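Local coordinates for 190aa long hypothetical protein (Pyrococcus horikoshii, PDB 2DDZ) that is of unknown function, forms a hexamer and carries a DUF366 domain of the class II aminoacyl-tRNA synthetase-like clan, at residues E5-K10 against F30-D35; L37-G42 against V69-E74; L120-A125 against K133-L138; L82-L87 against A125-V130; K89-R94 against K170-E175. All coordinates share one frame; numbering follows the deposited sequence.

Interaction 1: E5-K10 against F30-D35; sequences ELLIIK and FGILGD
L7 of the edge strand and I32 of the loop that follows helix 25-30 form the tight part of this contact. CD2 of L7 comes within 3.4 Å of CD1 of I32, closer than carbons usually pack, and the same methyl makes an off-centre CH-pi contact with the F30 ring, 4.1 Å from its centroid. I9 adds its terminal methyl at the far end of that ring, CD1 lying 3.4 Å from F30 CZ. An alanine in place of F30 would probably leave the methyl ends of L7 and I9 without the ring they share and open a gap beside the guanidine that F30 touches.

The other end faces solvent. There the exposed E5 lays CB against I32 CG2, its chain bent at chi2 (-80°), with OE1 also 3.4 Å from I32 CG2, and the backbone N of E5 donates to D35 O at 3.2 Å. The carboxylate of D35 turns elsewhere, to F76 and W77. The arrangement is that of a loop folded over a parallel edge strand of the mixed sheet, with F30 at its start in the guanidine pocket.

Interaction 2: L37-G42 against V69-E74; sequences LVVFRG and VHYILE
Two neighbouring antiparallel strands in the middle of the mixed sheet meet here, L37 facing L73, V38 facing I72, V39 facing Y71 and F40 facing H70. The hydrogen-bonded pairs are V38 with I72 and F40 with H70, each closed by two backbone bonds; the shortest runs from H70 N to F40 O at 2.8 Å.

On the face of V38, F40, H70 and I72 an aromatic pair, F40 and H70, packs beside aliphatic groups. F40 takes the crowded position between its backbone N and carbonyl carbon (chi1 53°), and H70 CB then lies over one face of its ring, 3.5 Å from the centroid. The two rings are tilted by 29° and slid apart, so they barely overlap. I72 reaches the ring at its edge, with CD1 3.2 Å from F40 CE1. An alanine in place of F40 would probably leave H70 CB and the end of I72 without the ring they pack on and open a gap between them.

This is the sheet core, each face backed by helices: W25 and F30 lie against V38, while on the other face helix 161-184 meets V39, Y71 and L73. On that second face V39 CG2 touches Y71 CD2 at 3.8 Å, the two side chains lying side by side and pointing the same way. The hydroxyl of Y71 bonds to S168, and H70 ND1 pairs with H135 NE2 of the next strand.

Interaction 3: L120-A125 against K133-L138; sequences LSISIA and KIHIGL
I122 and I124 pair with G137 and H135 across an antiparallel hairpin whose strand axes run 4.7 Å apart at 178°. Both are hydrogen-bonded pairs, with G137 N to I122 O the shortest backbone link at 2.8 Å. H135 O accepts twice, from I124 N and, at 2.8 Å, from the hydroxyl of S123, whose OG stands anti to the backbone N (chi1 -176°). Q88 of helix 81-100 is a second partner of that hydroxyl. On the same face as S123, S121 CB packs closely on L138 CD2, at 3.4 Å.

On the opposite face of the sheet, I122 CD1 meets the edge of the H135 ring, 3.9 Å from CE1. G137 leaves room beside I122, since a CB there would sit tightly against I122 CG1.

The hairpin lies between strands 112-115 and 68-75: S121 OG bonds to I113 N, while H135 NE2 reaches H70 ND1. Helix 81-100 packs over I136 through I92 and L95, and I124 touches V186 of the third subunit.

Interaction 4: L82-L87 against A125-V130; sequences LLASSL and ATVSPV
A84 and A125 make the apolar part of this contact, their CB atoms 4.2 Å apart where helix 81-100 lies on strand 118-128. V127 adds its CG1 methyl, also 4.2 Å from A84 CB. With CG1 set anti to the carbonyl carbon (chi1 -54°), that methyl is the branch of V127 that reaches the helix. Each of the three side chains is small, and the short segments' axes approach to 6.9 Å at an angle of 147°.

Methyl groups also rest on backbone carbonyls. A125 CB lies 3.4 Å from A84 O, and A84 CB in turn sits 3.7 Å from T126 O. The two segments thus meet methyl against carbonyl in both directions.

Hydrogen bonds between the two segments are absent; each holds some of its own. S86 OG donates to L82 O at 3.0 Å, and this carbonyl also takes the helical bond from S86 N, the two donors arriving from opposite faces of its plane. Further along, V130 N donates to S128 OG at 3.2 Å, an ST turn, and S128 OG also bonds to S131.

Two hydroxyls reach another chain: S85 OG bonds to V179 O of the third subunit, and T126 OG1 to R187 O of the same subunit. The chemistry is therefore divided, with alanine and valine methyls joining helix to sheet inside the chain while the hydroxyls of S85 and T126 tie both elements to the third subunit.

Interaction 5: K89-R94 against K170-E175; sequences KLLIAR and KALVEE
L91 and L172 supply the apolar centre, the CD2 methyls of the two leucines 4.0 Å apart as their side chains pass obliquely. The same L91 methyl lies 4.0 Å from CG of E175. L90 flanks the acidic group, its CD2 3.7 Å from E175 OE2, so that carboxylate is bordered by hydrocarbon.

Helices 81-100 and 161-184 lie on one face of the mixed sheet, the axes of their short segments approaching to 9.9 Å and crossing at 138°. L91 packs below on L73, and L172 on Y71 and L37. Above this layer the pair is polar.

The charged groups R94 and E175 come near each other without forming a salt bridge: R94 NE and E175 OE1 stand 4.1 Å apart, with the guanidinium and carboxylate planes turned 85° against each other. A water joins them. It accepts from R94 NE at 2.7 Å, lying in the guanidinium plane at the edge, and donates to both E175 OE1 and the carbonyl O of A171. The bend of R94 at chi2 (75°) carries its CD to within 3.4 Å of E175 OE1. A171 CB lies over one face of the R94 guanidinium, toward its rim, 3.6 Å from NH2.

E175 has its salt bridge with R108 of the third subunit, through OE2. K89, further back on helix 81-100, makes another with D182 of that subunit, and R94 packs on its R108.

In the fold
Interactions 2 and 3 lie nearest the chain centre, each an antiparallel strand pair, and meet through strands 68-75 and 131-139 of one sheet. Interactions 4 and 5 are buried too, further out; interaction 1 alone is a surface contact: its strand 5-8 pairs with strand 36-45 of interaction 2, but its loop is held mostly by apolar side chains. Interactions 4 and 5 both use helix 81-100. The former sets it on strand 118-128, shared with interaction 3, through small methyls; the latter sets it beside helix 161-184 through leucines and a water-joined charged pair. Backbone bonds thus dominate inside the sheet, side-chain packing where helices lie on it, and interactions 3, 4 and 5 all reach the third subunit.

Interaction 1: E5-K10 against F30-D35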
# COMPACT_ATOMS: atom_id res chain seq x y z
N GLU E 5 -10.67 7.97 -19.88
CA GLU E 5 -10.48 7.99 -21.35
C GLU E 5 -11.02 6.76 -22.10
O GLU E 5 -10.87 5.63 -21.63
CB GLU E 5 -8.99 8.09 -21.69
CG GLU E 5 -8.37 9.47 -21.54
CD GLU E 5 -8.66 10.37 -22.73
OE1 GLU E 5 -8.47 9.94 -23.89
OE2 GLU E 5 -9.06 11.53 -22.49
N LEU E 6 -11.61 7.00 -23.27
CA LEU E 6 -12.17 5.93 -24.09
C LEU E 6 -11.79 6.07 -25.56
O LEU E 6 -11.81 7.17 -26.11
CB LEU E 6 -13.70 5.91 -23.97
CG LEU E 6 -14.43 4.96 -24.94
CD1 LEU E 6 -14.01 3.52 -24.70
CD2 LEU E 6 -15.92 5.10 -24.75
N LEU E 7 -11.44 4.95 -26.18
CA LEU E 7 -11.06 4.94 -27.58
C LEU E 7 -11.56 3.67 -28.27
O LEU E 7 -11.15 2.57 -27.92
CB LEU E 7 -9.54 5.01 -27.75
CG LEU E 7 -9.05 4.87 -29.20
CD1 LEU E 7 -9.58 6.05 -30.03
CD2 LEU E 7 -7.51 4.84 -29.26
N ILE E 8 -12.47 3.85 -29.23
CA ILE E 8 -12.99 2.72 -30.00
C ILE E 8 -12.36 2.82 -31.38
O ILE E 8 -12.57 3.80 -32.08
CB ILE E 8 -14.52 2.81 -30.18
CG1 ILE E 8 -15.23 3.05 -28.85
CG2 ILE E 8 -15.04 1.50 -30.77
CD1 ILE E 8 -15.04 1.95 -27.85
N ILE E 9 -11.56 1.83 -31.76
CA ILE E 9 -10.91 1.84 -33.08
C ILE E 9 -11.87 1.24 -34.12
O ILE E 9 -11.98 0.02 -34.25
CB ILE E 9 -9.59 1.06 -33.03
CG1 ILE E 9 -8.66 1.72 -32.00
CG2 ILE E 9 -8.92 1.03 -34.41
CD1 ILE E 9 -7.42 0.94 -31.71
N LYS E 10 -12.55 2.13 -34.84
CA LYS E 10 -13.53 1.77 -35.85
C LYS E 10 -12.99 1.72 -37.30
O LYS E 10 -13.49 0.96 -38.13
CB LYS E 10 -14.68 2.77 -35.77
CG LYS E 10 -15.13 3.04 -34.35
CD LYS E 10 -16.01 4.25 -34.22
CE LYS E 10 -16.62 4.27 -32.83
NZ LYS E 10 -17.49 5.45 -32.61
N PHE E 30 -1.49 4.84 -28.64
CA PHE E 30 -2.50 5.83 -29.00
C PHE E 30 -2.34 7.18 -28.30
O PHE E 30 -3.12 8.10 -28.54
CB PHE E 30 -3.87 5.23 -28.73
CG PHE E 30 -4.03 3.83 -29.27
CD1 PHE E 30 -4.05 3.60 -30.65
CD2 PHE E 30 -4.13 2.73 -28.41
CE1 PHE E 30 -4.18 2.31 -31.16
CE2 PHE E 30 -4.26 1.44 -28.91
CZ PHE E 30 -4.29 1.22 -30.29
N GLY E 31 -1.33 7.32 -27.45
CA GLY E 31 -1.11 8.59 -26.77
C GLY E 31 -2.15 8.96 -25.73
O GLY E 31 -2.22 10.12 -25.31
N ILE E 32 -2.95 7.99 -25.31
CA ILE E 32 -3.97 8.23 -24.31
C ILE E 32 -3.34 8.08 -22.93
O ILE E 32 -2.92 7.00 -22.54
CB ILE E 32 -5.11 7.21 -24.46
CG1 ILE E 32 -5.73 7.34 -25.85
CG2 ILE E 32 -6.17 7.44 -23.39
CD1 ILE E 32 -6.62 6.16 -26.23
N LEU E 33 -3.28 9.19 -22.20
CA LEU E 33 -2.67 9.20 -20.87
C LEU E 33 -3.65 8.86 -19.74
O LEU E 33 -4.82 9.22 -19.79
CB LEU E 33 -2.08 10.59 -20.62
CG LEU E 33 -1.25 10.82 -19.36
CD1 LEU E 33 0.09 10.13 -19.50
CD2 LEU E 33 -1.05 12.31 -19.17
N GLY E 34 -3.17 8.14 -18.73
CA GLY E 34 -4.00 7.79 -17.59
C GLY E 34 -4.99 6.65 -17.75
O GLY E 34 -4.88 5.83 -18.66
N ASP E 35 -5.96 6.59 -16.85
CA ASP E 35 -6.97 5.54 -16.90
C ASP E 35 -7.61 5.50 -18.28
O ASP E 35 -8.02 6.53 -18.81
CB ASP E 35 -8.03 5.77 -15.82
CG ASP E 35 -7.48 5.59 -14.42
OD1 ASP E 35 -6.29 5.22 -14.30
OD2 ASP E 35 -8.22 5.80 -13.43

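Interaction 2: L37-G42 against V69-E74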
# COMPACT_ATOMS: atom_id res chain seq x y z
N LEU E 37 -9.75 2.86 -21.55
CA LEU E 37 -10.38 1.69 -22.11
C LEU E 37 -10.25 1.85 -23.62
O LEU E 37 -10.65 2.87 -24.18
CB LEU E 37 -11.86 1.62 -21.69
CG LEU E 37 -12.71 0.55 -22.38
CD1 LEU E 37 -12.16 -0.86 -22.12
CD2 LEU E 37 -14.12 0.67 -21.88
N VAL E 38 -9.65 0.86 -24.27
CA VAL E 38 -9.45 0.86 -25.71
C VAL E 38 -10.20 -0.35 -26.27
O VAL E 38 -9.95 -1.48 -25.88
CB VAL E 38 -7.97 0.72 -26.09
CG1 VAL E 38 -7.81 0.72 -27.61
CG2 VAL E 38 -7.17 1.86 -25.47
N VAL E 39 -11.13 -0.09 -27.18
CA VAL E 39 -11.93 -1.15 -27.78
C VAL E 39 -11.64 -1.29 -29.25
O VAL E 39 -11.64 -0.31 -30.00
CB VAL E 39 -13.42 -0.86 -27.57
CG1 VAL E 39 -14.27 -1.97 -28.16
CG2 VAL E 39 -13.69 -0.68 -26.08
N PHE E 40 -11.36 -2.52 -29.67
CA PHE E 40 -11.07 -2.80 -31.06
C PHE E 40 -11.58 -4.17 -31.46
O PHE E 40 -12.13 -4.92 -30.65
CB PHE E 40 -9.57 -2.70 -31.33
CG PHE E 40 -8.73 -3.55 -30.41
CD1 PHE E 40 -8.62 -3.22 -29.06
CD2 PHE E 40 -8.04 -4.66 -30.89
CE1 PHE E 40 -7.79 -3.97 -28.21
CE2 PHE E 40 -7.21 -5.42 -30.04
CZ PHE E 40 -7.09 -5.08 -28.70
N ARG E 41 -11.39 -4.50 -32.74
CA ARG E 41 -11.81 -5.78 -33.28
C ARG E 41 -10.68 -6.38 -34.10
O ARG E 41 -9.88 -5.67 -34.71
CB ARG E 41 -13.07 -5.59 -34.14
CG ARG E 41 -13.71 -6.89 -34.63
CD ARG E 41 -14.95 -6.58 -35.48
NE ARG E 41 -15.57 -7.77 -36.06
CZ ARG E 41 -16.62 -7.74 -36.88
NH1 ARG E 41 -17.18 -6.59 -37.23
NH2 ARG E 41 -17.12 -8.88 -37.36
N GLY E 42 -10.60 -7.71 -34.10
CA GLY E 42 -9.54 -8.37 -34.84
C GLY E 42 -9.39 -9.82 -34.44
O GLY E 42 -10.26 -10.38 -33.76
N VAL E 69 -14.06 -9.14 -30.41
CA VAL E 69 -14.12 -7.75 -29.95
C VAL E 69 -13.25 -7.74 -28.68
O VAL E 69 -13.52 -8.48 -27.72
CB VAL E 69 -15.57 -7.33 -29.57
CG1 VAL E 69 -15.55 -5.98 -28.87
CG2 VAL E 69 -16.44 -7.24 -30.82
N HIS E 70 -12.21 -6.92 -28.68
CA HIS E 70 -11.28 -6.84 -27.54
C HIS E 70 -11.45 -5.60 -26.69
O HIS E 70 -11.70 -4.50 -27.20
CB HIS E 70 -9.83 -6.88 -28.05
CG HIS E 70 -9.49 -8.11 -28.83
ND1 HIS E 70 -9.25 -9.34 -28.23
CD2 HIS E 70 -9.36 -8.32 -30.16
CE1 HIS E 70 -8.99 -10.23 -29.16
NE2 HIS E 70 -9.04 -9.64 -30.34
N TYR E 71 -11.30 -5.77 -25.38
CA TYR E 71 -11.38 -4.63 -24.46
C TYR E 71 -10.11 -4.62 -23.65
O TYR E 71 -9.80 -5.59 -22.96
CB TYR E 71 -12.56 -4.73 -23.49
CG TYR E 71 -13.91 -4.85 -24.14
CD1 TYR E 71 -14.31 -6.04 -24.75
CD2 TYR E 71 -14.81 -3.78 -24.14
CE1 TYR E 71 -15.56 -6.18 -25.34
CE2 TYR E 71 -16.08 -3.90 -24.73
CZ TYR E 71 -16.44 -5.11 -25.32
OH TYR E 71 -17.68 -5.26 -25.90
N ILE E 72 -9.36 -3.53 -23.73
CA ILE E 72 -8.13 -3.43 -22.97
C ILE E 72 -8.26 -2.27 -22.02
O ILE E 72 -8.38 -1.11 -22.42
CB ILE E 72 -6.93 -3.24 -23.88
CG1 ILE E 72 -6.60 -4.58 -24.52
CG2 ILE E 72 -5.74 -2.72 -23.09
CD1 ILE E 72 -5.80 -4.42 -25.73
N LEU E 73 -8.26 -2.61 -20.75
CA LEU E 73 -8.41 -1.65 -19.69
C LEU E 73 -7.14 -1.46 -18.87
O LEU E 73 -6.45 -2.43 -18.54
CB LEU E 73 -9.56 -2.09 -18.80
CG LEU E 73 -9.84 -1.24 -17.57
CD1 LEU E 73 -10.22 0.17 -18.00
CD2 LEU E 73 -10.96 -1.88 -16.78
N GLU E 74 -6.82 -0.20 -18.56
CA GLU E 74 -5.67 0.11 -17.72
C GLU E 74 -6.06 1.17 -16.70
O GLU E 74 -6.58 2.23 -17.04
CB GLU E 74 -4.46 0.58 -18.53
CG GLU E 74 -3.19 0.69 -17.66
CD GLU E 74 -1.90 0.66 -18.48
OE1 GLU E 74 -1.92 1.09 -19.65
OE2 GLU E 74 -0.85 0.24 -17.95

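Interaction 3: L120-A125 against K133-L138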
# COMPACT_ATOMS: atom_id res chain seq x y z
N LEU E 120 -19.03 -17.53 -24.61
CA LEU E 120 -18.94 -16.39 -25.51
C LEU E 120 -17.65 -15.59 -25.38
O LEU E 120 -17.17 -15.00 -26.36
CB LEU E 120 -20.11 -15.44 -25.25
CG LEU E 120 -20.13 -14.05 -25.90
CD1 LEU E 120 -20.43 -14.18 -27.39
CD2 LEU E 120 -21.21 -13.19 -25.22
N SER E 121 -17.07 -15.59 -24.18
CA SER E 121 -15.89 -14.77 -23.90
C SER E 121 -14.63 -15.41 -23.33
O SER E 121 -14.58 -16.60 -23.06
CB SER E 121 -16.30 -13.67 -22.92
OG SER E 121 -16.64 -14.25 -21.66
N ILE E 122 -13.61 -14.57 -23.19
CA ILE E 122 -12.34 -14.91 -22.57
C ILE E 122 -11.96 -13.62 -21.85
O ILE E 122 -12.35 -12.52 -22.26
CB ILE E 122 -11.22 -15.29 -23.56
CG1 ILE E 122 -10.89 -14.12 -24.49
CG2 ILE E 122 -11.60 -16.58 -24.30
CD1 ILE E 122 -9.57 -14.30 -25.23
N SER E 123 -11.21 -13.75 -20.76
CA SER E 123 -10.84 -12.58 -19.99
C SER E 123 -9.71 -12.88 -19.04
O SER E 123 -9.45 -14.04 -18.71
CB SER E 123 -12.06 -12.08 -19.19
OG SER E 123 -11.78 -10.88 -18.49
N ILE E 124 -9.03 -11.84 -18.60
CA ILE E 124 -7.95 -11.99 -17.66
C ILE E 124 -7.69 -10.66 -16.99
O ILE E 124 -7.84 -9.60 -17.61
CB ILE E 124 -6.67 -12.54 -18.37
CG1 ILE E 124 -5.88 -13.39 -17.36
CG2 ILE E 124 -5.82 -11.39 -18.92
CD1 ILE E 124 -5.31 -12.58 -16.23
N ALA E 125 -7.35 -10.72 -15.71
CA ALA E 125 -7.07 -9.53 -14.92
C ALA E 125 -5.75 -9.70 -14.20
O ALA E 125 -5.50 -10.74 -13.61
CB ALA E 125 -8.17 -9.29 -13.91
N LYS E 133 -4.27 -4.08 -15.19
CA LYS E 133 -4.49 -4.37 -16.59
C LYS E 133 -5.50 -5.48 -16.79
O LYS E 133 -5.32 -6.58 -16.28
CB LYS E 133 -3.18 -4.76 -17.27
CG LYS E 133 -2.30 -3.58 -17.59
CD LYS E 133 -3.05 -2.60 -18.49
CE LYS E 133 -3.42 -3.21 -19.86
NZ LYS E 133 -2.44 -2.87 -20.94
N ILE E 134 -6.55 -5.18 -17.55
CA ILE E 134 -7.63 -6.14 -17.82
C ILE E 134 -7.93 -6.34 -19.30
O ILE E 134 -7.97 -5.40 -20.08
CB ILE E 134 -8.97 -5.67 -17.17
CG1 ILE E 134 -8.82 -5.50 -15.66
CG2 ILE E 134 -10.07 -6.67 -17.49
CD1 ILE E 134 -7.85 -6.45 -15.05
N HIS E 135 -8.17 -7.59 -19.70
CA HIS E 135 -8.57 -7.86 -21.07
C HIS E 135 -9.88 -8.63 -21.10
O HIS E 135 -10.10 -9.52 -20.30
CB HIS E 135 -7.53 -8.69 -21.85
CG HIS E 135 -8.02 -9.14 -23.20
ND1 HIS E 135 -8.54 -10.40 -23.42
CD2 HIS E 135 -8.13 -8.48 -24.37
CE1 HIS E 135 -8.95 -10.49 -24.67
NE2 HIS E 135 -8.71 -9.34 -25.27
N ILE E 136 -10.75 -8.25 -22.02
CA ILE E 136 -12.01 -8.96 -22.20
C ILE E 136 -12.11 -9.18 -23.69
O ILE E 136 -11.79 -8.28 -24.47
CB ILE E 136 -13.26 -8.16 -21.77
CG1 ILE E 136 -13.27 -7.93 -20.26
CG2 ILE E 136 -14.51 -8.92 -22.21
CD1 ILE E 136 -12.33 -6.84 -19.84
N GLY E 137 -12.54 -10.37 -24.09
CA GLY E 137 -12.67 -10.68 -25.49
C GLY E 137 -14.00 -11.37 -25.72
O GLY E 137 -14.37 -12.26 -24.96
N LEU E 138 -14.72 -10.95 -26.75
CA LEU E 138 -16.01 -11.56 -27.07
C LEU E 138 -15.94 -12.07 -28.49
O LEU E 138 -15.61 -11.31 -29.41
CB LEU E 138 -17.15 -10.55 -26.94
CG LEU E 138 -17.35 -9.83 -25.60
CD1 LEU E 138 -18.58 -8.94 -25.70
CD2 LEU E 138 -17.52 -10.84 -24.46

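Interaction 4: L82-L87 against A125-V130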
# COMPACT_ATOMS: atom_id res chain seq x y z
N LEU E 82 -6.21 -8.37 -5.98
CA LEU E 82 -7.61 -8.53 -5.57
C LEU E 82 -8.50 -7.46 -6.21
O LEU E 82 -9.62 -7.74 -6.61
CB LEU E 82 -7.72 -8.49 -4.05
CG LEU E 82 -7.24 -9.82 -3.44
CD1 LEU E 82 -7.12 -9.73 -1.92
CD2 LEU E 82 -8.23 -10.90 -3.85
N LEU E 83 -7.98 -6.24 -6.33
CA LEU E 83 -8.72 -5.15 -6.95
C LEU E 83 -8.90 -5.48 -8.43
O LEU E 83 -9.98 -5.31 -8.98
CB LEU E 83 -7.96 -3.83 -6.81
CG LEU E 83 -8.53 -2.60 -7.54
CD1 LEU E 83 -10.01 -2.43 -7.23
CD2 LEU E 83 -7.75 -1.36 -7.12
N ALA E 84 -7.84 -5.96 -9.07
CA ALA E 84 -7.90 -6.31 -10.48
C ALA E 84 -8.96 -7.39 -10.73
O ALA E 84 -9.78 -7.28 -11.64
CB ALA E 84 -6.53 -6.79 -10.97
N SER E 85 -8.93 -8.43 -9.90
CA SER E 85 -9.86 -9.54 -10.03
C SER E 85 -11.31 -9.12 -9.77
O SER E 85 -12.22 -9.52 -10.51
CB SER E 85 -9.46 -10.66 -9.08
OG SER E 85 -10.32 -11.77 -9.22
N SER E 86 -11.53 -8.33 -8.72
CA SER E 86 -12.88 -7.88 -8.40
C SER E 86 -13.43 -7.07 -9.57
O SER E 86 -14.46 -7.41 -10.15
CB SER E 86 -12.88 -7.02 -7.13
OG SER E 86 -12.51 -7.77 -5.99
N LEU E 87 -12.72 -6.01 -9.91
CA LEU E 87 -13.11 -5.12 -11.00
C LEU E 87 -13.38 -5.86 -12.31
O LEU E 87 -14.34 -5.57 -13.02
CB LEU E 87 -12.01 -4.07 -11.20
CG LEU E 87 -12.34 -2.83 -12.01
CD1 LEU E 87 -13.56 -2.12 -11.43
CD2 LEU E 87 -11.13 -1.93 -11.99
N ALA E 125 -7.35 -10.72 -15.71
CA ALA E 125 -7.07 -9.53 -14.92
C ALA E 125 -5.75 -9.70 -14.20
O ALA E 125 -5.50 -10.74 -13.61
CB ALA E 125 -8.17 -9.29 -13.91
N THR E 126 -4.91 -8.67 -14.22
CA THR E 126 -3.64 -8.76 -13.53
C THR E 126 -3.06 -7.39 -13.24
O THR E 126 -3.75 -6.38 -13.36
CB THR E 126 -2.61 -9.61 -14.34
OG1 THR E 126 -1.42 -9.78 -13.56
CG2 THR E 126 -2.25 -8.93 -15.66
N VAL E 127 -1.81 -7.33 -12.82
CA VAL E 127 -1.20 -6.05 -12.52
C VAL E 127 0.21 -5.99 -13.05
O VAL E 127 0.81 -7.02 -13.40
CB VAL E 127 -1.12 -5.78 -10.98
CG1 VAL E 127 -2.50 -5.92 -10.33
CG2 VAL E 127 -0.12 -6.72 -10.33
N SER E 128 0.72 -4.76 -13.10
CA SER E 128 2.08 -4.46 -13.52
C SER E 128 2.62 -3.67 -12.32
O SER E 128 1.86 -3.32 -11.42
CB SER E 128 2.08 -3.56 -14.76
OG SER E 128 1.66 -2.26 -14.44
N PRO E 129 3.92 -3.38 -12.29
CA PRO E 129 4.39 -2.63 -11.13
C PRO E 129 3.68 -1.29 -10.92
O PRO E 129 3.65 -0.78 -9.80
CB PRO E 129 5.88 -2.45 -11.42
CG PRO E 129 6.21 -3.70 -12.21
CD PRO E 129 5.04 -3.77 -13.16
N VAL E 130 3.08 -0.73 -11.97
CA VAL E 130 2.42 0.57 -11.84
C VAL E 130 0.94 0.67 -12.22
O VAL E 130 0.39 1.77 -12.26
CB VAL E 130 3.13 1.64 -12.67
CG1 VAL E 130 4.62 1.63 -12.36
CG2 VAL E 130 2.88 1.40 -14.15

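Interaction 5: K89-R94 against K170-E175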
# COMPACT_ATOMS: atom_id res chain seq x y z
N LYS E 89 -14.46 -8.93 -12.74
CA LYS E 89 -15.71 -9.66 -12.71
C LYS E 89 -16.92 -8.73 -12.63
O LYS E 89 -18.02 -9.10 -13.03
CB LYS E 89 -15.67 -10.72 -11.59
CG LYS E 89 -14.88 -11.96 -12.06
CD LYS E 89 -14.56 -13.00 -10.98
CE LYS E 89 -13.18 -12.78 -10.34
NZ LYS E 89 -12.04 -12.89 -11.30
N LEU E 90 -16.72 -7.50 -12.16
CA LEU E 90 -17.81 -6.54 -12.11
C LEU E 90 -18.13 -6.14 -13.54
O LEU E 90 -19.30 -5.99 -13.91
CB LEU E 90 -17.40 -5.30 -11.33
CG LEU E 90 -18.44 -4.17 -11.31
CD1 LEU E 90 -19.79 -4.68 -10.77
CD2 LEU E 90 -17.92 -3.04 -10.46
N LEU E 91 -17.09 -5.96 -14.35
CA LEU E 91 -17.27 -5.55 -15.74
C LEU E 91 -17.91 -6.67 -16.58
O LEU E 91 -18.77 -6.39 -17.41
CB LEU E 91 -15.93 -5.14 -16.34
CG LEU E 91 -15.18 -3.97 -15.69
CD1 LEU E 91 -13.89 -3.72 -16.46
CD2 LEU E 91 -16.04 -2.72 -15.70
N ILE E 92 -17.50 -7.92 -16.36
CA ILE E 92 -18.08 -9.04 -17.11
C ILE E 92 -19.54 -9.14 -16.70
O ILE E 92 -20.41 -9.43 -17.53
CB ILE E 92 -17.35 -10.39 -16.80
CG1 ILE E 92 -16.07 -10.48 -17.64
CG2 ILE E 92 -18.21 -11.58 -17.19
CD1 ILE E 92 -15.30 -9.23 -17.63
N ALA E 93 -19.82 -8.87 -15.43
CA ALA E 93 -21.19 -8.91 -14.95
C ALA E 93 -22.01 -7.83 -15.66
O ALA E 93 -23.14 -8.08 -16.06
CB ALA E 93 -21.24 -8.71 -13.44
N ARG E 94 -21.44 -6.64 -15.83
CA ARG E 94 -22.17 -5.58 -16.51
C ARG E 94 -22.45 -5.95 -17.96
O ARG E 94 -23.53 -5.68 -18.48
CB ARG E 94 -21.41 -4.26 -16.46
CG ARG E 94 -22.08 -3.13 -17.27
CD ARG E 94 -23.31 -2.55 -16.56
NE ARG E 94 -23.98 -1.53 -17.36
CZ ARG E 94 -24.89 -1.78 -18.31
NH1 ARG E 94 -25.24 -3.03 -18.58
NH2 ARG E 94 -25.44 -0.79 -18.99
N LYS E 170 -19.48 2.30 -23.53
CA LYS E 170 -20.08 3.34 -22.70
C LYS E 170 -20.55 2.75 -21.37
O LYS E 170 -20.44 3.39 -20.32
CB LYS E 170 -21.27 3.97 -23.45
CG LYS E 170 -21.88 5.22 -22.82
CD LYS E 170 -23.09 5.69 -23.63
CE LYS E 170 -23.72 6.97 -23.09
NZ LYS E 170 -22.87 8.18 -23.33
N ALA E 171 -21.06 1.53 -21.41
CA ALA E 171 -21.55 0.84 -20.21
C ALA E 171 -20.42 0.57 -19.22
O ALA E 171 -20.61 0.71 -18.01
CB ALA E 171 -22.22 -0.48 -20.60
N LEU E 172 -19.26 0.16 -19.73
CA LEU E 172 -18.11 -0.13 -18.90
C LEU E 172 -17.48 1.13 -18.32
O LEU E 172 -17.06 1.15 -17.16
CB LEU E 172 -17.08 -0.94 -19.70
CG LEU E 172 -17.56 -2.31 -20.16
CD1 LEU E 172 -16.37 -3.13 -20.62
CD2 LEU E 172 -18.29 -3.03 -19.03
N VAL E 173 -17.41 2.19 -19.12
CA VAL E 173 -16.85 3.44 -18.62
C VAL E 173 -17.73 3.93 -17.47
O VAL E 173 -17.22 4.33 -16.42
CB VAL E 173 -16.78 4.52 -19.71
CG1 VAL E 173 -16.44 5.87 -19.10
CG2 VAL E 173 -15.73 4.14 -20.74
N GLU E 174 -19.04 3.89 -17.65
CA GLU E 174 -19.96 4.33 -16.60
C GLU E 174 -19.80 3.48 -15.35
O GLU E 174 -19.91 3.97 -14.23
CB GLU E 174 -21.41 4.26 -17.07
CG GLU E 174 -21.73 5.19 -18.22
CD GLU E 174 -23.21 5.21 -18.54
OE1 GLU E 174 -23.92 4.27 -18.13
OE2 GLU E 174 -23.65 6.17 -19.21
N GLU E 175 -19.54 2.19 -15.54
CA GLU E 175 -19.38 1.28 -14.42
C GLU E 175 -18.18 1.71 -13.59
O GLU E 175 -18.26 1.84 -12.37
CB GLU E 175 -19.15 -0.15 -14.92
CG GLU E 175 -19.31 -1.22 -13.85
CD GLU E 175 -20.70 -1.22 -13.23
OE1 GLU E 175 -21.69 -1.09 -13.99
OE2 GLU E 175 -20.81 -1.34 -11.99
O HOH W 1 -22.98 0.58 -16.00